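Local coordinates for protein acetyltransferase, GNAT family (Streptococcus agalactiae 2603V/R, PDB 2PC1) that probably transfers an acyl group, such as acetyl from acetyl-CoA, to an acceptor that remains unidentified, at residues L35-A40 and A83-V88; H109-F114 and G142-C147; W104-H109 and Q181-K186. One frame throughout, in Å; residues are numbered along the deposited sequence.

Contact 1 of 3, residues L35-A40 and A83-V88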
ATOM      1  N   LEU A  35     -14.840  -5.927   1.582  1.00 10.37           N
ATOM      2  CA  LEU A  35     -15.356  -5.413   2.862  1.00 11.88           C
ATOM      3  C   LEU A  35     -14.327  -4.522   3.504  1.00 11.51           C
ATOM      4  O   LEU A  35     -14.652  -3.429   4.002  1.00 12.86           O
ATOM      5  CB  LEU A  35     -15.718  -6.561   3.815  1.00 12.89           C
ATOM      6  CG  LEU A  35     -16.958  -7.345   3.424  1.00 17.05           C
ATOM      7  CD1 LEU A  35     -17.033  -8.713   4.129  1.00 19.62           C
ATOM      8  CD2 LEU A  35     -18.232  -6.540   3.692  1.00 16.88           C
ATOM      9  N   LEU A  36     -13.061  -4.941   3.499  1.00 12.29           N
ATOM     10  CA  LEU A  36     -11.987  -4.191   4.090  1.00 14.21           C
ATOM     11  C   LEU A  36     -11.776  -2.907   3.333  1.00 12.77           C
ATOM     12  O   LEU A  36     -11.654  -1.851   3.932  1.00 13.18           O
ATOM     13  CB  LEU A  36     -10.687  -5.032   4.099  1.00 14.59           C
ATOM     14  CG  LEU A  36      -9.380  -4.345   4.492  1.00 16.33           C
ATOM     15  CD1 LEU A  36      -9.476  -3.616   5.835  1.00 21.34           C
ATOM     16  CD2 LEU A  36      -8.245  -5.372   4.531  1.00 21.24           C
ATOM     17  N   ILE A  37     -11.762  -2.975   2.009  1.00 11.63           N
ATOM     18  CA  ILE A  37     -11.596  -1.777   1.171  0.50 10.60           C
ATOM     19  C   ILE A  37     -12.689  -0.755   1.470  1.00 12.47           C
ATOM     20  O   ILE A  37     -12.417   0.442   1.570  1.00 11.86           O
ATOM     21  CB  ILE A  37     -11.630  -2.135  -0.341  0.50 11.15           C
ATOM     22  CG1 ILE A  37     -10.350  -2.886  -0.763  0.50 13.35           C
ATOM     23  CG2 ILE A  37     -11.785  -0.905  -1.219  0.50 13.72           C
ATOM     24  CD1 ILE A  37      -9.066  -2.033  -0.774  0.50 12.35           C
ATOM     25  N   GLU A  38     -13.929  -1.211   1.578  1.00 11.26           N
ATOM     26  CA  GLU A  38     -15.031  -0.277   1.828  1.00 11.49           C
ATOM     27  C   GLU A  38     -14.910   0.326   3.206  1.00 11.56           C
ATOM     28  O   GLU A  38     -15.231   1.503   3.390  1.00 11.95           O
ATOM     29  CB  GLU A  38     -16.397  -0.934   1.602  1.00 12.68           C
ATOM     30  CG  GLU A  38     -16.647  -1.320   0.168  1.00 12.43           C
ATOM     31  CD  GLU A  38     -16.621  -0.148  -0.804  1.00 13.50           C
ATOM     32  OE1 GLU A  38     -16.866   1.005  -0.388  1.00 16.02           O
ATOM     33  OE2 GLU A  38     -16.348  -0.428  -1.992  1.00 20.07           O
ATOM     34  N   GLU A  39     -14.470  -0.452   4.192  1.00 11.38           N
ATOM     35  CA  GLU A  39     -14.248   0.094   5.534  1.00 12.38           C
ATOM     36  C   GLU A  39     -13.195   1.188   5.470  1.00 13.07           C
ATOM     37  O   GLU A  39     -13.366   2.298   6.016  1.00 13.68           O
ATOM     38  CB  GLU A  39     -13.894  -1.017   6.543  1.00 13.59           C
ATOM     39  CG  GLU A  39     -15.076  -1.953   6.903  1.00 16.67           C
ATOM     40  CD  GLU A  39     -14.633  -3.224   7.654  1.00 23.33           C
ATOM     41  OE1 GLU A  39     -13.488  -3.256   8.158  1.00 29.42           O
ATOM     42  OE2 GLU A  39     -15.424  -4.197   7.712  1.00 28.08           O
ATOM     43  N   ALA A  40     -12.105   0.896   4.782  1.00 12.86           N
ATOM     44  CA  ALA A  40     -11.052   1.852   4.641  1.00 12.48           C
ATOM     45  C   ALA A  40     -11.485   3.110   3.889  1.00 12.99           C
ATOM     46  O   ALA A  40     -11.122   4.233   4.259  1.00 12.95           O
ATOM     47  CB  ALA A  40      -9.834   1.209   3.977  1.00 14.67           C
ATOM     48  N   ALA A  83      -7.146  -9.156   7.617  1.00 15.15           N
ATOM     49  CA  ALA A  83      -7.027  -7.886   8.296  1.00 15.31           C
ATOM     50  C   ALA A  83      -6.434  -6.747   7.465  1.00 15.70           C
ATOM     51  O   ALA A  83      -6.637  -5.568   7.755  1.00 16.45           O
ATOM     52  CB  ALA A  83      -6.192  -8.076   9.532  1.00 16.35           C
ATOM     53  N   THR A  84      -5.602  -7.074   6.481  1.00 11.26           N
ATOM     54  CA  THR A  84      -4.905  -6.074   5.705  1.00 11.30           C
ATOM     55  C   THR A  84      -4.823  -6.555   4.260  1.00 10.75           C
ATOM     56  O   THR A  84      -4.843  -7.737   3.980  1.00 10.67           O
ATOM     57  CB  THR A  84      -3.478  -5.829   6.207  1.00 11.23           C
ATOM     58  OG1 THR A  84      -2.711  -7.042   6.114  1.00 12.73           O
ATOM     59  CG2 THR A  84      -3.451  -5.355   7.663  1.00 13.56           C
ATOM     60  N   TYR A  85      -4.652  -5.592   3.378  1.00 10.03           N
ATOM     61  CA  TYR A  85      -4.497  -5.813   1.943  1.00 10.40           C
ATOM     62  C   TYR A  85      -3.511  -4.829   1.381  1.00  9.70           C
ATOM     63  O   TYR A  85      -3.490  -3.662   1.812  1.00 11.12           O
ATOM     64  CB  TYR A  85      -5.845  -5.616   1.239  1.00 10.17           C
ATOM     65  CG  TYR A  85      -5.736  -5.781  -0.258  1.00 10.58           C
ATOM     66  CD1 TYR A  85      -5.820  -7.025  -0.805  1.00  9.09           C
ATOM     67  CD2 TYR A  85      -5.537  -4.696  -1.104  1.00 10.48           C
ATOM     68  CE1 TYR A  85      -5.713  -7.206  -2.171  1.00 10.19           C
ATOM     69  CE2 TYR A  85      -5.424  -4.866  -2.465  1.00 10.12           C
ATOM     70  CZ  TYR A  85      -5.491  -6.114  -2.980  1.00 10.30           C
ATOM     71  OH  TYR A  85      -5.385  -6.333  -4.353  1.00 11.78           O
ATOM     72  N   ALA A  86      -2.719  -5.248   0.409  1.00 10.23           N
ATOM     73  CA  ALA A  86      -1.967  -4.323  -0.429  1.00 10.32           C
ATOM     74  C   ALA A  86      -1.677  -4.975  -1.745  1.00 10.29           C
ATOM     75  O   ALA A  86      -1.586  -6.198  -1.833  1.00 11.59           O
ATOM     76  CB  ALA A  86      -0.687  -3.930   0.197  1.00 11.26           C
ATOM     77  N   ALA A  87      -1.516  -4.144  -2.766  1.00 10.61           N
ATOM     78  CA  ALA A  87      -0.990  -4.593  -4.040  1.00 10.20           C
ATOM     79  C   ALA A  87       0.499  -4.285  -4.093  1.00 11.38           C
ATOM     80  O   ALA A  87       0.906  -3.164  -3.752  1.00 12.75           O
ATOM     81  CB  ALA A  87      -1.689  -3.878  -5.179  1.00 11.86           C
ATOM     82  N   VAL A  88       1.292  -5.231  -4.524  1.00 10.57           N
ATOM     83  CA  VAL A  88       2.748  -5.115  -4.602  1.00  9.49           C
ATOM     84  C   VAL A  88       3.113  -5.357  -6.061  1.00 11.19           C
ATOM     85  O   VAL A  88       2.853  -6.439  -6.602  1.00 12.84           O
ATOM     86  CB  VAL A  88       3.443  -6.145  -3.699  1.00 11.89           C
ATOM     87  CG1 VAL A  88       4.948  -6.021  -3.828  1.00 13.85           C
ATOM     88  CG2 VAL A  88       3.002  -5.962  -2.266  1.00 12.58           C
TER
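Leu36 and Ile37 bring helix 35-40 down on strand 83-88 at right angles, the two short axes passing 9.1 Å apart with a signed crossing angle of -90°. The alpha carbons come nearest at Ala83, where Leu36 CA and Ala83 CA are 7.5 Å apart. There the strand carries a classic beta bulge, Ala83 and Thr84 both facing Gly76 of the neighbouring strand. Leu36, with CG anti to the backbone N (chi1 171°), reaches toward the strand, and its CD2 branch does most of the touching: it lies 3.6 Å from Ala83 O and 3.6 Å from Thr84 CA, so a methyl group packs on main chain more than on side chains. The same CD2 also meets Tyr85 CB at 4.1 Å. Ile37, in the conformer described, adds a marginal touch of CD1 on the Tyr85 ring. Branched aliphatic residues suit this buried side of the helix, whereas the tyrosine hydroxyl finds a polar partner in Asp67. Helix 30-46 thus packs across one face of the mixed GNAT sheet, while Thr84 turns to the other face and meets Phe132 of helix 127-139. Across helix and strand the adhesion is apolar, resting on van der Waals packing and burial of hydrocarbon.

Contact 2 of 3, residues H109-F114 and G142-C147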
ATOM      1  N   HIS A 109      15.078   2.162 -12.702  1.00 13.34           N
ATOM      2  CA  HIS A 109      13.814   1.976 -13.391  1.00 11.37           C
ATOM      3  C   HIS A 109      12.918   0.956 -12.705  1.00 12.52           C
ATOM      4  O   HIS A 109      11.707   1.063 -12.757  1.00 11.86           O
ATOM      5  CB  HIS A 109      14.122   1.479 -14.807  1.00 12.64           C
ATOM      6  CG  HIS A 109      12.928   1.359 -15.690  1.00 11.22           C
ATOM      7  ND1 HIS A 109      12.467   2.412 -16.450  1.00 16.09           N
ATOM      8  CD2 HIS A 109      12.086   0.329 -15.920  1.00 12.40           C
ATOM      9  CE1 HIS A 109      11.405   2.022 -17.128  1.00 14.02           C
ATOM     10  NE2 HIS A 109      11.148   0.765 -16.824  1.00 16.12           N
ATOM     11  N   ARG A 110      13.498  -0.051 -12.076  1.00 12.62           N
ATOM     12  CA  ARG A 110      12.721  -1.179 -11.572  1.00 11.69           C
ATOM     13  C   ARG A 110      12.740  -1.161 -10.069  1.00 12.68           C
ATOM     14  O   ARG A 110      13.801  -1.064  -9.461  1.00 14.28           O
ATOM     15  CB  ARG A 110      13.335  -2.482 -12.040  1.00 10.70           C
ATOM     16  CG  ARG A 110      12.674  -3.698 -11.482  1.00 12.97           C
ATOM     17  CD  ARG A 110      13.412  -4.942 -11.870  1.00 13.91           C
ATOM     18  NE  ARG A 110      12.670  -6.104 -11.440  1.00 15.44           N
ATOM     19  CZ  ARG A 110      13.055  -7.349 -11.666  1.00 17.03           C
ATOM     20  NH1 ARG A 110      14.175  -7.581 -12.331  1.00 17.63           N
ATOM     21  NH2 ARG A 110      12.320  -8.346 -11.240  1.00 16.76           N
ATOM     22  N   TYR A 111      11.567  -1.208  -9.464  1.00 10.06           N
ATOM     23  CA  TYR A 111      11.444  -1.171  -7.997  1.00 11.37           C
ATOM     24  C   TYR A 111      10.150  -1.849  -7.591  1.00 11.44           C
ATOM     25  O   TYR A 111       9.380  -2.237  -8.431  1.00 11.06           O
ATOM     26  CB  TYR A 111      11.557   0.288  -7.479  1.00 10.23           C
ATOM     27  CG  TYR A 111      10.819   1.276  -8.336  1.00  9.55           C
ATOM     28  CD1 TYR A 111       9.447   1.421  -8.244  1.00  9.18           C
ATOM     29  CD2 TYR A 111      11.492   2.064  -9.259  1.00  9.79           C
ATOM     30  CE1 TYR A 111       8.764   2.292  -9.084  1.00  9.80           C
ATOM     31  CE2 TYR A 111      10.826   2.910 -10.092  1.00  9.96           C
ATOM     32  CZ  TYR A 111       9.459   3.049  -9.969  1.00 10.60           C
ATOM     33  OH  TYR A 111       8.785   3.909 -10.810  1.00 10.58           O
ATOM     34  N   LEU A 112       9.946  -1.994  -6.299  1.00  9.85           N
ATOM     35  CA  LEU A 112       8.679  -2.507  -5.756  1.00  9.88           C
ATOM     36  C   LEU A 112       7.846  -1.356  -5.292  1.00 11.29           C
ATOM     37  O   LEU A 112       8.335  -0.500  -4.567  1.00 12.54           O
ATOM     38  CB  LEU A 112       8.956  -3.461  -4.592  1.00 11.91           C
ATOM     39  CG  LEU A 112       9.567  -4.781  -5.000  1.00 13.02           C
ATOM     40  CD1 LEU A 112      10.079  -5.516  -3.777  1.00 16.82           C
ATOM     41  CD2 LEU A 112       8.554  -5.653  -5.726  1.00 16.65           C
ATOM     42  N   THR A 113       6.599  -1.329  -5.699  1.00  9.96           N
ATOM     43  CA  THR A 113       5.687  -0.297  -5.267  0.50  9.72           C
ATOM     44  C   THR A 113       4.502  -0.938  -4.553  1.00 11.52           C
ATOM     45  O   THR A 113       4.016  -1.983  -4.975  1.00 11.72           O
ATOM     46  CB  THR A 113       5.182   0.563  -6.468  0.50 11.00           C
ATOM     47  OG1 THR A 113       6.308   0.987  -7.262  0.50  7.11           O
ATOM     48  CG2 THR A 113       4.419   1.783  -5.971  0.50  7.68           C
ATOM     49  N   PHE A 114       4.052  -0.314  -3.480  1.00 10.22           N
ATOM     50  CA  PHE A 114       2.852  -0.742  -2.791  1.00 11.30           C
ATOM     51  C   PHE A 114       1.738   0.214  -3.121  1.00 12.22           C
ATOM     52  O   PHE A 114       1.925   1.411  -3.007  1.00 13.71           O
ATOM     53  CB  PHE A 114       3.031  -0.745  -1.258  1.00 11.29           C
ATOM     54  CG  PHE A 114       4.104  -1.670  -0.721  1.00 10.77           C
ATOM     55  CD1 PHE A 114       4.720  -2.656  -1.467  1.00 10.48           C
ATOM     56  CD2 PHE A 114       4.523  -1.501   0.602  1.00 12.43           C
ATOM     57  CE1 PHE A 114       5.701  -3.458  -0.904  1.00 11.10           C
ATOM     58  CE2 PHE A 114       5.500  -2.313   1.163  1.00 13.25           C
ATOM     59  CZ  PHE A 114       6.084  -3.278   0.425  1.00 10.85           C
ATOM     60  N   GLY A 142      13.718  -6.771  -3.017  1.00 15.26           N
ATOM     61  CA  GLY A 142      13.840  -5.353  -3.345  1.00 13.43           C
ATOM     62  C   GLY A 142      15.178  -5.143  -4.022  1.00 13.78           C
ATOM     63  O   GLY A 142      15.481  -5.844  -5.009  1.00 15.67           O
ATOM     64  N   PRO A 143      16.030  -4.250  -3.495  1.00 12.81           N
ATOM     65  CA  PRO A 143      15.939  -3.537  -2.226  1.00 12.49           C
ATOM     66  C   PRO A 143      15.226  -2.186  -2.265  1.00 11.94           C
ATOM     67  O   PRO A 143      15.183  -1.519  -1.253  1.00 12.60           O
ATOM     68  CB  PRO A 143      17.410  -3.336  -1.865  1.00 13.79           C
ATOM     69  CG  PRO A 143      18.069  -3.125  -3.196  1.00 13.87           C
ATOM     70  CD  PRO A 143      17.343  -4.025  -4.145  1.00 15.51           C
ATOM     71  N   ASP A 144      14.671  -1.805  -3.413  1.00 11.45           N
ATOM     72  CA  ASP A 144      14.096  -0.475  -3.618  1.00 10.29           C
ATOM     73  C   ASP A 144      12.588  -0.586  -3.520  1.00 10.20           C
ATOM     74  O   ASP A 144      11.937  -1.237  -4.328  1.00 10.31           O
ATOM     75  CB  ASP A 144      14.558   0.015  -4.992  1.00 10.43           C
ATOM     76  CG  ASP A 144      14.161   1.402  -5.336  1.00 12.48           C
ATOM     77  OD1 ASP A 144      13.386   2.049  -4.617  1.00 11.57           O
ATOM     78  OD2 ASP A 144      14.634   1.888  -6.386  1.00 13.05           O
ATOM     79  N   PHE A 145      12.042   0.057  -2.495  1.00  9.26           N
ATOM     80  CA  PHE A 145      10.618   0.062  -2.201  1.00  8.50           C
ATOM     81  C   PHE A 145      10.093   1.478  -2.297  1.00 10.07           C
ATOM     82  O   PHE A 145      10.673   2.396  -1.724  1.00  9.77           O
ATOM     83  CB  PHE A 145      10.371  -0.462  -0.781  1.00 10.31           C
ATOM     84  CG  PHE A 145      10.705  -1.914  -0.625  1.00 10.70           C
ATOM     85  CD1 PHE A 145      12.009  -2.325  -0.388  1.00 10.53           C
ATOM     86  CD2 PHE A 145       9.722  -2.883  -0.716  1.00 10.52           C
ATOM     87  CE1 PHE A 145      12.327  -3.660  -0.232  1.00 10.53           C
ATOM     88  CE2 PHE A 145      10.040  -4.210  -0.545  1.00 11.33           C
ATOM     89  CZ  PHE A 145      11.333  -4.588  -0.338  1.00 12.29           C
ATOM     90  N   ARG A 146       8.994   1.659  -3.008  1.00  9.82           N
ATOM     91  CA  ARG A 146       8.401   2.985  -3.159  1.00  9.81           C
ATOM     92  C   ARG A 146       6.911   2.964  -2.841  1.00 10.58           C
ATOM     93  O   ARG A 146       6.247   1.937  -2.895  1.00 10.37           O
ATOM     94  CB  ARG A 146       8.650   3.486  -4.550  1.00  9.82           C
ATOM     95  CG  ARG A 146      10.149   3.519  -4.846  1.00  9.62           C
ATOM     96  CD  ARG A 146      10.494   4.275  -6.111  1.00 12.75           C
ATOM     97  NE  ARG A 146      11.905   4.032  -6.415  1.00 12.01           N
ATOM     98  CZ  ARG A 146      12.588   4.656  -7.367  1.00 14.55           C
ATOM     99  NH1 ARG A 146      12.018   5.631  -8.060  1.00 16.02           N
ATOM    100  NH2 ARG A 146      13.813   4.271  -7.644  1.00 13.38           N
ATOM    101  N   CYS A 147       6.369   4.109  -2.518  1.00  9.92           N
ATOM    102  CA  CYS A 147       4.952   4.246  -2.159  1.00 10.76           C
ATOM    103  C   CYS A 147       4.603   5.691  -2.329  1.00 12.53           C
ATOM    104  O   CYS A 147       5.475   6.562  -2.222  1.00 14.27           O
ATOM    105  CB  CYS A 147       4.726   3.825  -0.718  1.00 12.14           C
ATOM    106  SG  CYS A 147       2.989   3.542  -0.282  1.00 15.03           S
TER
HETATM  107  O   HOH W   1      15.691  -0.049  -8.005  1.00 25.32           O
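Arg110 O and Asp144 OD2 begin the contact through a shared water that donates to both, at 2.6 Å from the carbonyl oxygen. At Tyr111 the ring is covered on one face by Arg146: the extended arginine chain crosses it at about a right angle, CD sits over the ring centre, and the guanidinium lies flat on the ring with planes 14° apart. Arg146 CZ is 3.9 Å from the Tyr111 centroid, an off-centre cation-pi contact. Asp144 holds the guanidinium side-on, with Arg146 NE bonded to OD1 and NH2 to OD2, the latter salt bridge 2.8 Å long; this grip probably fixes the guanidinium's rotation over the tyrosine. Leu112 N then donates to Asp144 O at 2.9 Å, and Leu112 O accepts from Arg146 N at 2.7 Å. Bonding to the residues on either side of its partner Phe145 marks parallel pairing, here between two strands of a beta-alpha-beta unit connected through helix 127-139, in the central sheet of the GNAT fold. On the helix-covered face Leu112 and Phe145 point the same way, CD1 of the leucine 3.5 Å from Phe145 CE2. Thr113, beta-branched and well suited to a strand, brings its CA 3.3 Å from Arg146 O in a CA-H...O contact. Phe114 N continues the pairing with a longer bond to Arg146 O, 3.2 Å, while its ring tilts obliquely against Phe145, both aromatic side chains packing on Ile137.

Contact 3 of 3, residues W104-H109 and Q181-K186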
ATOM      1  N   TRP A 104      14.035  11.355  -6.439  1.00 10.54           N
ATOM      2  CA  TRP A 104      14.190  10.049  -5.810  1.00 10.70           C
ATOM      3  C   TRP A 104      15.605   9.902  -5.262  1.00 13.38           C
ATOM      4  O   TRP A 104      16.539  10.642  -5.652  1.00 14.35           O
ATOM      5  CB  TRP A 104      13.886   8.952  -6.814  1.00 10.53           C
ATOM      6  CG  TRP A 104      12.473   8.904  -7.277  1.00 10.61           C
ATOM      7  CD1 TRP A 104      11.973   9.277  -8.505  1.00 11.20           C
ATOM      8  CD2 TRP A 104      11.359   8.471  -6.518  1.00  9.94           C
ATOM      9  NE1 TRP A 104      10.628   9.080  -8.547  1.00 12.01           N
ATOM     10  CE2 TRP A 104      10.211   8.601  -7.332  1.00 10.82           C
ATOM     11  CE3 TRP A 104      11.213   7.968  -5.221  1.00 11.85           C
ATOM     12  CZ2 TRP A 104       8.942   8.236  -6.891  1.00  9.48           C
ATOM     13  CZ3 TRP A 104       9.966   7.604  -4.800  1.00 10.73           C
ATOM     14  CH2 TRP A 104       8.841   7.740  -5.640  1.00  9.05           C
ATOM     15  N   LEU A 105      15.789   8.961  -4.342  1.00 12.67           N
ATOM     16  CA  LEU A 105      17.092   8.716  -3.765  1.00 12.03           C
ATOM     17  C   LEU A 105      18.061   8.245  -4.833  1.00 12.30           C
ATOM     18  O   LEU A 105      19.252   8.514  -4.740  1.00 12.71           O
ATOM     19  CB  LEU A 105      16.987   7.678  -2.659  1.00 11.45           C
ATOM     20  CG  LEU A 105      16.065   8.034  -1.504  1.00 12.67           C
ATOM     21  CD1 LEU A 105      16.043   6.882  -0.526  1.00 15.36           C
ATOM     22  CD2 LEU A 105      16.504   9.298  -0.824  1.00 14.33           C
ATOM     23  N   HIS A 106      17.548   7.481  -5.793  1.00 14.28           N
ATOM     24  CA  HIS A 106      18.250   7.122  -7.034  1.00 14.73           C
ATOM     25  C   HIS A 106      17.195   6.805  -8.080  1.00 16.31           C
ATOM     26  O   HIS A 106      16.054   6.489  -7.722  1.00 16.53           O
ATOM     27  CB  HIS A 106      19.302   5.976  -6.878  1.00 13.66           C
ATOM     28  CG  HIS A 106      18.727   4.609  -6.610  1.00 15.83           C
ATOM     29  ND1 HIS A 106      17.945   3.924  -7.522  1.00 25.94           N
ATOM     30  CD2 HIS A 106      18.866   3.776  -5.550  1.00 22.88           C
ATOM     31  CE1 HIS A 106      17.598   2.751  -7.015  1.00 21.94           C
ATOM     32  NE2 HIS A 106      18.136   2.642  -5.815  1.00 18.37           N
ATOM     33  N   ASP A 107      17.604   6.784  -9.357  1.00 18.89           N
ATOM     34  CA  ASP A 107      16.641   6.744 -10.457  0.50 21.00           C
ATOM     35  C   ASP A 107      16.554   5.390 -11.160  1.00 20.06           C
ATOM     36  O   ASP A 107      16.237   5.317 -12.340  1.00 21.39           O
ATOM     37  CB  ASP A 107      16.953   7.846 -11.477  0.50 22.66           C
ATOM     38  CG  ASP A 107      15.739   8.222 -12.321  0.50 25.53           C
ATOM     39  OD1 ASP A 107      14.596   7.916 -11.902  0.50 26.45           O
ATOM     40  OD2 ASP A 107      15.925   8.821 -13.400  0.50 28.97           O
ATOM     41  N   ASN A 108      16.802   4.305 -10.436  1.00 18.78           N
ATOM     42  CA  ASN A 108      16.633   2.996 -11.055  1.00 18.17           C
ATOM     43  C   ASN A 108      15.194   2.840 -11.580  1.00 16.74           C
ATOM     44  O   ASN A 108      14.231   3.360 -11.017  1.00 15.20           O
ATOM     45  CB  ASN A 108      17.008   1.853 -10.114  1.00 23.93           C
ATOM     46  CG  ASN A 108      17.264   0.536 -10.853  1.00 26.21           C
ATOM     47  OD1 ASN A 108      16.336  -0.182 -11.222  1.00 33.78           O
ATOM     48  ND2 ASN A 108      18.536   0.223 -11.085  1.00 30.28           N
ATOM     49  N   HIS A 109      15.078   2.162 -12.702  1.00 13.34           N
ATOM     50  CA  HIS A 109      13.814   1.976 -13.391  1.00 11.37           C
ATOM     51  C   HIS A 109      12.918   0.956 -12.705  1.00 12.52           C
ATOM     52  O   HIS A 109      11.707   1.063 -12.757  1.00 11.86           O
ATOM     53  CB  HIS A 109      14.122   1.479 -14.807  1.00 12.64           C
ATOM     54  CG  HIS A 109      12.928   1.359 -15.690  1.00 11.22           C
ATOM     55  ND1 HIS A 109      12.467   2.412 -16.450  1.00 16.09           N
ATOM     56  CD2 HIS A 109      12.086   0.329 -15.920  1.00 12.40           C
ATOM     57  CE1 HIS A 109      11.405   2.022 -17.128  1.00 14.02           C
ATOM     58  NE2 HIS A 109      11.148   0.765 -16.824  1.00 16.12           N
ATOM     59  N   GLN A 181      10.411   6.635  -0.585  1.00  8.30           N
ATOM     60  CA  GLN A 181      11.295   5.552  -0.988  1.00  9.17           C
ATOM     61  C   GLN A 181      12.069   5.025   0.210  1.00  9.90           C
ATOM     62  O   GLN A 181      12.543   5.797   1.048  1.00  9.78           O
ATOM     63  CB  GLN A 181      12.250   6.048  -2.068  1.00  9.93           C
ATOM     64  CG  GLN A 181      13.234   5.022  -2.609  1.00 10.27           C
ATOM     65  CD  GLN A 181      14.076   5.569  -3.750  1.00  9.99           C
ATOM     66  OE1 GLN A 181      14.161   6.767  -3.959  1.00 11.58           O
ATOM     67  NE2 GLN A 181      14.718   4.669  -4.490  1.00 11.34           N
ATOM     68  N   LYS A 182      12.170   3.709   0.266  1.00  8.90           N
ATOM     69  CA  LYS A 182      12.974   3.005   1.256  1.00  9.31           C
ATOM     70  C   LYS A 182      13.917   2.088   0.540  1.00  8.72           C
ATOM     71  O   LYS A 182      13.500   1.356  -0.366  1.00  9.70           O
ATOM     72  CB  LYS A 182      12.074   2.181   2.159  1.00 10.26           C
ATOM     73  CG  LYS A 182      12.842   1.297   3.131  1.00 12.88           C
ATOM     74  CD  LYS A 182      11.903   0.530   4.019  1.00 14.47           C
ATOM     75  CE  LYS A 182      12.662  -0.368   4.992  1.00 16.70           C
ATOM     76  NZ  LYS A 182      13.319   0.348   6.074  1.00 15.66           N
ATOM     77  N   ILE A 183      15.192   2.135   0.914  1.00 10.70           N
ATOM     78  CA  ILE A 183      16.160   1.158   0.459  1.00 10.99           C
ATOM     79  C   ILE A 183      16.403   0.170   1.612  1.00 11.74           C
ATOM     80  O   ILE A 183      16.857   0.572   2.698  1.00 12.45           O
ATOM     81  CB  ILE A 183      17.490   1.835   0.074  1.00 11.67           C
ATOM     82  CG1 ILE A 183      17.286   2.960  -0.952  1.00 12.01           C
ATOM     83  CG2 ILE A 183      18.456   0.804  -0.493  1.00 13.86           C
ATOM     84  CD1 ILE A 183      16.649   2.570  -2.191  1.00 15.65           C
ATOM     85  N   LYS A 184      16.042  -1.085   1.391  1.00 14.44           N
ATOM     86  CA  LYS A 184      16.243  -2.146   2.354  1.00 17.60           C
ATOM     87  C   LYS A 184      17.738  -2.414   2.522  1.00 22.03           C
ATOM     88  O   LYS A 184      18.450  -2.622   1.549  1.00 20.04           O
ATOM     89  CB  LYS A 184      15.522  -3.406   1.865  1.00 18.59           C
ATOM     90  CG  LYS A 184      15.476  -4.552   2.824  1.00 20.38           C
ATOM     91  CD  LYS A 184      14.736  -5.704   2.181  1.00 19.17           C
ATOM     92  CE  LYS A 184      14.547  -6.845   3.123  1.00 22.46           C
ATOM     93  NZ  LYS A 184      14.037  -7.989   2.386  1.00 19.94           N
ATOM     94  N   GLU A 185      18.198  -2.383   3.767  1.00 30.25           N
ATOM     95  CA  GLU A 185      19.542  -2.827   4.093  1.00 37.20           C
ATOM     96  C   GLU A 185      19.348  -4.232   4.634  1.00 42.53           C
ATOM     97  O   GLU A 185      18.820  -4.408   5.737  1.00 45.01           O
ATOM     98  CB  GLU A 185      20.185  -1.912   5.134  1.00 38.04           C
ATOM     99  N   LYS A 186      19.715  -5.223   3.821  1.00 46.29           N
ATOM    100  CA  LYS A 186      19.559  -6.632   4.176  1.00 49.26           C
ATOM    101  C   LYS A 186      20.814  -7.134   4.887  1.00 51.02           C
ATOM    102  O   LYS A 186      21.261  -6.532   5.868  1.00 53.48           O
ATOM    103  CB  LYS A 186      19.294  -7.473   2.926  1.00 49.65           C
TER
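Leu105 and Gln181 form a partly buried loop-to-strand contact near the C-terminal end of strand 177-183, where the irregular segment 104-109 passes beside the sheet. A single hydrogen bond secures it: Leu105 N donates to Gln181 OE1 over 2.8 Å, bent to 149° at the hydrogen and arriving 25° off the carbonyl plane. Gln181 reaches this amide because CG stands anti to the backbone N and the chain stays extended beyond it. Glutamine fits the place since its amide can also donate: NE2 bonds to Asp144 OD1, so one side chain links the loop before strand 111-119 to strand 144-149, the neighbour of its own strand in the GNAT sheet. Around OE1 the packing is carbon-rich, with Leu105 CB 3.2 Å away and Trp104 CE3 at 3.4 Å, the oxygen lying at the indole edge near its plane. The indole and amide planes stand 82° apart. NE2 of Gln181 also lies loosely over one face of the His106 ring, 4.2 Å above its plane, and His106 ND1 accepts a hydrogen bond from Asn108 N within the ring plane. Farther out, the aliphatic Ile183 supplies the apolar margin: its CG1 lies 4.1 Å from Leu105 CD1 and its CD1 is 3.9 Å from His106 NE2.

From the N terminus, helix 30-46 is first brought back onto strand 81-91 by contact 1, which closes a loop containing helix 61-70 and strand 73-78. The chain then enters the long loop that supplies segment 104-109, whose partner, 181-186, comes only near the C terminus; contact 3 thus encloses contact 2, in which strands 111-119 and 144-149 pair in parallel, joined in the chain by helix 127-139. Contacts 2 and 3 share His109 and meet through neighbouring strands, Phe145 O lying 2.8 Å from Lys182 N in a probable hydrogen bond. Contact 1 precedes both, on the opposite side of the chain's centre, yet Val88 packs against Phe114, connecting it to contact 2 through adjacent strands of one sheet.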